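Local coordinates for avirulence protein (Pseudomonas syringae, PDB 4B6X) that acts as a type III secreted effector, processed inside the plant cell, whose C-terminal coiled-coil domain is probably among the regions needed to activate plant immunity, at residues L36-N39 against N40-E44; L81-E84 against D85-I88. One frame throughout, in Å; residues are numbered along the deposited sequence.

How the contacts relate
The modelled chain is an antiparallel pair of helices, 25-50 and 54-89, joined by a short turn. Contact 1 comes first, on helix 25-50, where 36-39 runs straight on into 40-44; contact 2 follows in series on helix 54-89, where 81-84 continues into 85-88 near the C terminus. Each is a run of little more than two helical turns, so neither closes a loop, and they neither nest nor cross. Their centres lie about 31 Å apart, on opposite sides of the chain's centre, with nearest atoms about 16 Å apart. Contact 1 leans on helix 54-89 through Val38, Leu41 and Thr42, whereas Asp85 of contact 2 meets the start of the modelled chain by a weak bond to Ala23.

Contact 1 of 2, residues L36-N39 against N40-E44; sequences LMVN and NLTDE
Two donors of Thr42 grip the carbonyl oxygen of Val38. The hydroxyl OG1 of Thr42 lies 2.7 Å from Val38 O, while the amide N of Thr42 lies 2.9 Å from Val38 O; they come from opposite faces of the carbonyl plane, and both are tilted well off it. The amide bond is noticeably bent, at 142° at the hydrogen, consistent with an acceptor shared with a hydroxyl. The rotation of the threonine explains the second bond: with chi1 at -55°, OG1 sits beside its own backbone N and faces back up the helix. Val38 and Thr42 point the same way, side by side, with Val38 CG1 4.1 Å from Thr42 OG1. Val38 touches Ala67 and Thr42 touches Leu64 on helix 54-89; Leu41 also reaches Leu64.

On another flank, Leu36 and Asn40 cross at a slant. Leu36 extends CG away from its backbone N (chi1 -175°) and brings it 3.8 Å from Asn40 ND2, a contact of a methine with the amide's nitrogen end. That ND2 also passes near Leu36 O, but at too poor an angle to bond; the oxygen is taken by Asn40 N at 2.9 Å. One residue on, Leu41 N bonds to Met37 O at 2.9 Å, and Leu41 CG lies 3.4 Å from the same Met37 O. Asn39 O receives Asp43 N at 3.0 Å, while the side-chain OD1 of Asn39 is engaged by Gln35 one turn earlier.

Successive i to i+4 bonds define an ordinary alpha-helix, and the threonine hydroxyl folded back to the i-4 carbonyl is a familiar helical feature, here on the side of helix 25-50 that packs against helix 54-89 in an antiparallel helical hairpin.

Contact 2 of 2, residues L81-E84 against D85-I88; sequences LRNE and DRRI
In the conformer described, the guanidinium of Arg86 has the backbone of the preceding turn over one face: Asn83 CA stands 4.2 Å above the plane, over its centre, and Arg82 O lies on that same side. Arg86 bends at chi3, so its end folds back along the helix. Asn83 runs alongside; both residues have a second conformer, and the asparagine oxygen's approach is too short and poorly angled to be trusted as a bond.

Arg82 takes the opposite style, extended from CG to NE, and slants across Arg86. For this copy of Arg86, Arg82 CG comes 3.9 Å from Arg86 NE, Arg82 NE lies 4.2 Å from Arg86 NE, and the guanidinium planes stand 78° apart, so the groups do not stack.

Glu84 and Arg87 also cross at a slant, with carboxylate and guanidinium planes 64° apart. Here the aliphatic part does the direct touching: Glu84 CG lies 3.6 Å from Arg87 NH1. The charged ends fall short of a salt bridge, Glu84 OE2 being 4.3 Å from Arg87 NH1. Water 1 spans them, donating to Glu84 OE2 at 2.6 Å and accepting from Arg87 NH1 at 3.2 Å; water 2 repeats the link with a weak arginine bond. The chain of Arg87 runs back toward Glu84 as far as CD, and the bend at chi3 (55°) swings NE and the guanidinium outward to the waters.

Regular i to i+4 bonds run beneath, Ile88 N meeting Glu84 O at 2.8 Å.

The chemistry therefore implies a solvated helix end: the Glu84-Arg87 attraction probably acts largely through water, given the gap between charges and the water 1 bridge, while the close positive charges of Arg82 and Arg86 are probably eased by solvent, both residues being exposed.

Contact 1 of 2, residues L36-N39 against N40-E44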
loop_
_atom_site.group_PDB
_atom_site.type_symbol
_atom_site.label_atom_id
_atom_site.label_comp_id
_atom_site.label_asym_id
_atom_site.label_seq_id
_atom_site.Cartn_x
_atom_site.Cartn_y
_atom_site.Cartn_z
ATOM N N LEU A 36 2.350 -4.967 2.312
ATOM C CA LEU A 36 1.868 -6.193 2.939
ATOM C C LEU A 36 0.329 -6.185 3.148
ATOM O O LEU A 36 -0.349 -7.151 2.796
ATOM C CB LEU A 36 2.595 -6.459 4.256
ATOM C CG LEU A 36 2.286 -7.781 4.984
ATOM C CD1 LEU A 36 2.661 -9.051 4.130
ATOM C CD2 LEU A 36 3.031 -7.808 6.373
ATOM N N MET A 37 -0.232 -5.104 3.692
ATOM C CA MET A 37 -1.667 -5.057 3.884
ATOM C C MET A 37 -2.392 -5.146 2.541
ATOM O O MET A 37 -3.399 -5.890 2.395
ATOM C CB MET A 37 -2.127 -3.808 4.623
ATOM C CG MET A 37 -1.933 -3.804 6.155
ATOM S SD MET A 37 -3.023 -2.540 7.016
ATOM C CE MET A 37 -3.461 -1.495 5.568
ATOM N N VAL A 38 -1.895 -4.430 1.547
ATOM C CA VAL A 38 -2.508 -4.470 0.209
ATOM C C VAL A 38 -2.525 -5.865 -0.360
ATOM O O VAL A 38 -3.529 -6.318 -0.935
ATOM C CB VAL A 38 -1.801 -3.523 -0.778
ATOM C CG1 VAL A 38 -2.047 -3.956 -2.245
ATOM C CG2 VAL A 38 -2.227 -2.049 -0.504
ATOM N N ASN A 39 -1.422 -6.573 -0.183
ATOM C CA ASN A 39 -1.330 -7.933 -0.642
ATOM C C ASN A 39 -2.270 -8.900 0.111
ATOM O O ASN A 39 -2.869 -9.800 -0.492
ATOM C CB ASN A 39 0.122 -8.415 -0.505
ATOM C CG ASN A 39 1.095 -7.709 -1.453
ATOM O OD1 ASN A 39 0.715 -6.881 -2.279
ATOM N ND2 ASN A 39 2.368 -8.024 -1.307
ATOM N N ASN A 40 -2.367 -8.771 1.434
ATOM C CA ASN A 40 -3.249 -9.644 2.204
ATOM C C ASN A 40 -4.711 -9.420 1.819
ATOM O O ASN A 40 -5.463 -10.360 1.599
ATOM C CB ASN A 40 -3.038 -9.444 3.710
ATOM C CG ASN A 40 -1.692 -10.000 4.193
ATOM O OD1 ASN A 40 -1.157 -10.937 3.612
ATOM N ND2 ASN A 40 -1.128 -9.397 5.238
ATOM N N LEU A 41 -5.089 -8.161 1.660
ATOM C CA LEU A 41 -6.421 -7.828 1.254
ATOM C C LEU A 41 -6.702 -8.295 -0.157
ATOM O O LEU A 41 -7.825 -8.683 -0.442
ATOM C CB LEU A 41 -6.659 -6.318 1.381
ATOM C CG LEU A 41 -6.724 -5.749 2.799
ATOM C CD1 LEU A 41 -6.477 -4.206 2.813
ATOM C CD2 LEU A 41 -8.125 -6.076 3.400
ATOM N N THR A 42 -5.700 -8.310 -1.033
ATOM C CA THR A 42 -5.911 -8.808 -2.378
ATOM C C THR A 42 -6.182 -10.325 -2.360
ATOM O O THR A 42 -7.093 -10.804 -3.051
ATOM C CB THR A 42 -4.758 -8.494 -3.325
ATOM O OG1 THR A 42 -4.508 -7.087 -3.331
ATOM C CG2 THR A 42 -5.112 -8.944 -4.745
ATOM N N ASP A 43 -5.417 -11.066 -1.552
ATOM C CA ASP A 43 -5.688 -12.470 -1.256
ATOM C C ASP A 43 -7.135 -12.693 -0.798
ATOM O O ASP A 43 -7.834 -13.568 -1.295
ATOM C CB ASP A 43 -4.783 -12.968 -0.113
ATOM C CG ASP A 43 -3.388 -13.386 -0.568
ATOM O OD1 ASP A 43 -3.135 -13.480 -1.783
ATOM O OD2 ASP A 43 -2.530 -13.633 0.315
ATOM N N GLU A 44 -7.565 -11.918 0.182
ATOM C CA GLU A 44 -8.896 -12.080 0.766
ATOM C C GLU A 44 -10.004 -11.777 -0.239
ATOM O O GLU A 44 -10.986 -12.495 -0.317
ATOM C CB GLU A 44 -9.026 -11.220 2.031
ATOM C CG GLU A 44 -8.137 -11.780 3.141
ATOM C CD GLU A 44 -7.721 -10.758 4.205
ATOM O OE1 GLU A 44 -8.221 -9.625 4.184
ATOM O OE2 GLU A 44 -6.870 -11.114 5.069
#

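Contact 2 of 2, residues L81-E84 against D85-I88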
loop_
_atom_site.group_PDB
_atom_site.type_symbol
_atom_site.label_atom_id
_atom_site.label_comp_id
_atom_site.label_asym_id
_atom_site.label_seq_id
_atom_site.Cartn_x
_atom_site.Cartn_y
_atom_site.Cartn_z
ATOM N N LEU A 81 11.394 12.601 -1.168
ATOM C CA LEU A 81 12.388 12.592 -0.126
ATOM C C LEU A 81 13.694 11.920 -0.566
ATOM O O LEU A 81 14.789 12.427 -0.309
ATOM C CB LEU A 81 11.749 11.884 1.038
ATOM C CG LEU A 81 12.299 11.928 2.412
ATOM C CD1 LEU A 81 11.097 11.755 3.443
ATOM C CD2 LEU A 81 13.316 10.807 2.394
ATOM N N ARG A 82 13.580 10.816 -1.273
ATOM C CA ARG A 82 14.765 10.088 -1.732
ATOM C C ARG A 82 15.472 10.878 -2.832
ATOM O O ARG A 82 16.663 10.944 -2.833
ATOM C CB ARG A 82 14.353 8.718 -2.231
ATOM C CG ARG A 82 15.388 7.877 -2.886
ATOM C CD ARG A 82 14.629 6.735 -3.579
ATOM N NE ARG A 82 15.476 5.658 -4.083
ATOM C CZ ARG A 82 14.999 4.476 -4.500
ATOM N NH1 ARG A 82 13.680 4.219 -4.455
ATOM N NH2 ARG A 82 15.840 3.541 -4.961
ATOM N N ASN A 83 14.741 11.482 -3.763
ATOM C CA ASN A 83 15.385 12.309 -4.783
ATOM C C ASN A 83 16.108 13.516 -4.175
ATOM O O ASN A 83 17.206 13.857 -4.590
ATOM C CB ASN A 83 14.387 12.744 -5.851
ATOM C CG ASN A 83 14.033 11.621 -6.803
ATOM O OD1 ASN A 83 14.783 10.646 -6.949
ATOM N ND2 ASN A 83 12.910 11.760 -7.479
ATOM N N GLU A 84 15.515 14.146 -3.163
ATOM C CA GLU A 84 16.151 15.296 -2.506
ATOM C C GLU A 84 17.389 14.883 -1.702
ATOM O O GLU A 84 18.413 15.516 -1.784
ATOM C CB GLU A 84 15.134 16.080 -1.640
ATOM C CG GLU A 84 14.154 16.820 -2.512
ATOM C CD GLU A 84 13.121 17.697 -1.773
ATOM O OE1 GLU A 84 12.900 17.510 -0.556
ATOM O OE2 GLU A 84 12.531 18.602 -2.461
ATOM N N ASP A 85 17.286 13.787 -0.955
ATOM C CA ASP A 85 18.421 13.181 -0.267
ATOM C C ASP A 85 19.591 12.892 -1.205
ATOM O O ASP A 85 20.750 13.192 -0.856
ATOM C CB ASP A 85 17.954 11.906 0.418
ATOM C CG ASP A 85 18.966 11.346 1.413
ATOM O OD1 ASP A 85 19.504 12.078 2.287
ATOM O OD2 ASP A 85 19.221 10.137 1.316
ATOM N N ARG A 86 19.307 12.333 -2.391
ATOM C CA ARG A 86 20.363 12.046 -3.370
ATOM C C ARG A 86 21.050 13.330 -3.872
ATOM O O ARG A 86 22.277 13.387 -4.008
ATOM C CB ARG A 86 19.802 11.239 -4.547
ATOM C CG ARG A 86 19.580 9.759 -4.212
ATOM C CD ARG A 86 19.388 8.909 -5.445
ATOM N NE ARG A 86 17.989 8.587 -5.708
ATOM C CZ ARG A 86 17.290 9.064 -6.738
ATOM N NH1 ARG A 86 17.853 9.903 -7.594
ATOM N NH2 ARG A 86 16.022 8.704 -6.906
ATOM N N ARG A 87 20.245 14.351 -4.154
ATOM C CA ARG A 87 20.758 15.627 -4.634
ATOM C C ARG A 87 21.566 16.343 -3.543
ATOM O O ARG A 87 22.614 16.918 -3.817
ATOM C CB ARG A 87 19.594 16.494 -5.142
ATOM C CG ARG A 87 19.050 16.023 -6.517
ATOM C CD ARG A 87 17.602 16.522 -6.710
ATOM N NE ARG A 87 17.510 17.972 -6.551
ATOM C CZ ARG A 87 16.487 18.668 -6.039
ATOM N NH1 ARG A 87 15.385 18.090 -5.607
ATOM N NH2 ARG A 87 16.593 19.979 -5.949
ATOM N N ILE A 88 21.106 16.261 -2.301
ATOM C CA ILE A 88 21.864 16.829 -1.191
ATOM C C ILE A 88 23.195 16.122 -0.980
ATOM O O ILE A 88 24.181 16.776 -0.659
ATOM C CB ILE A 88 21.073 16.786 0.142
ATOM C CG1 ILE A 88 19.843 17.692 0.066
ATOM C CG2 ILE A 88 21.987 17.187 1.361
ATOM C CD1 ILE A 88 18.813 17.455 1.183
HETATM O O HOH W 1 12.342 18.759 -5.016
HETATM O O HOH W 2 14.021 20.426 -3.706
#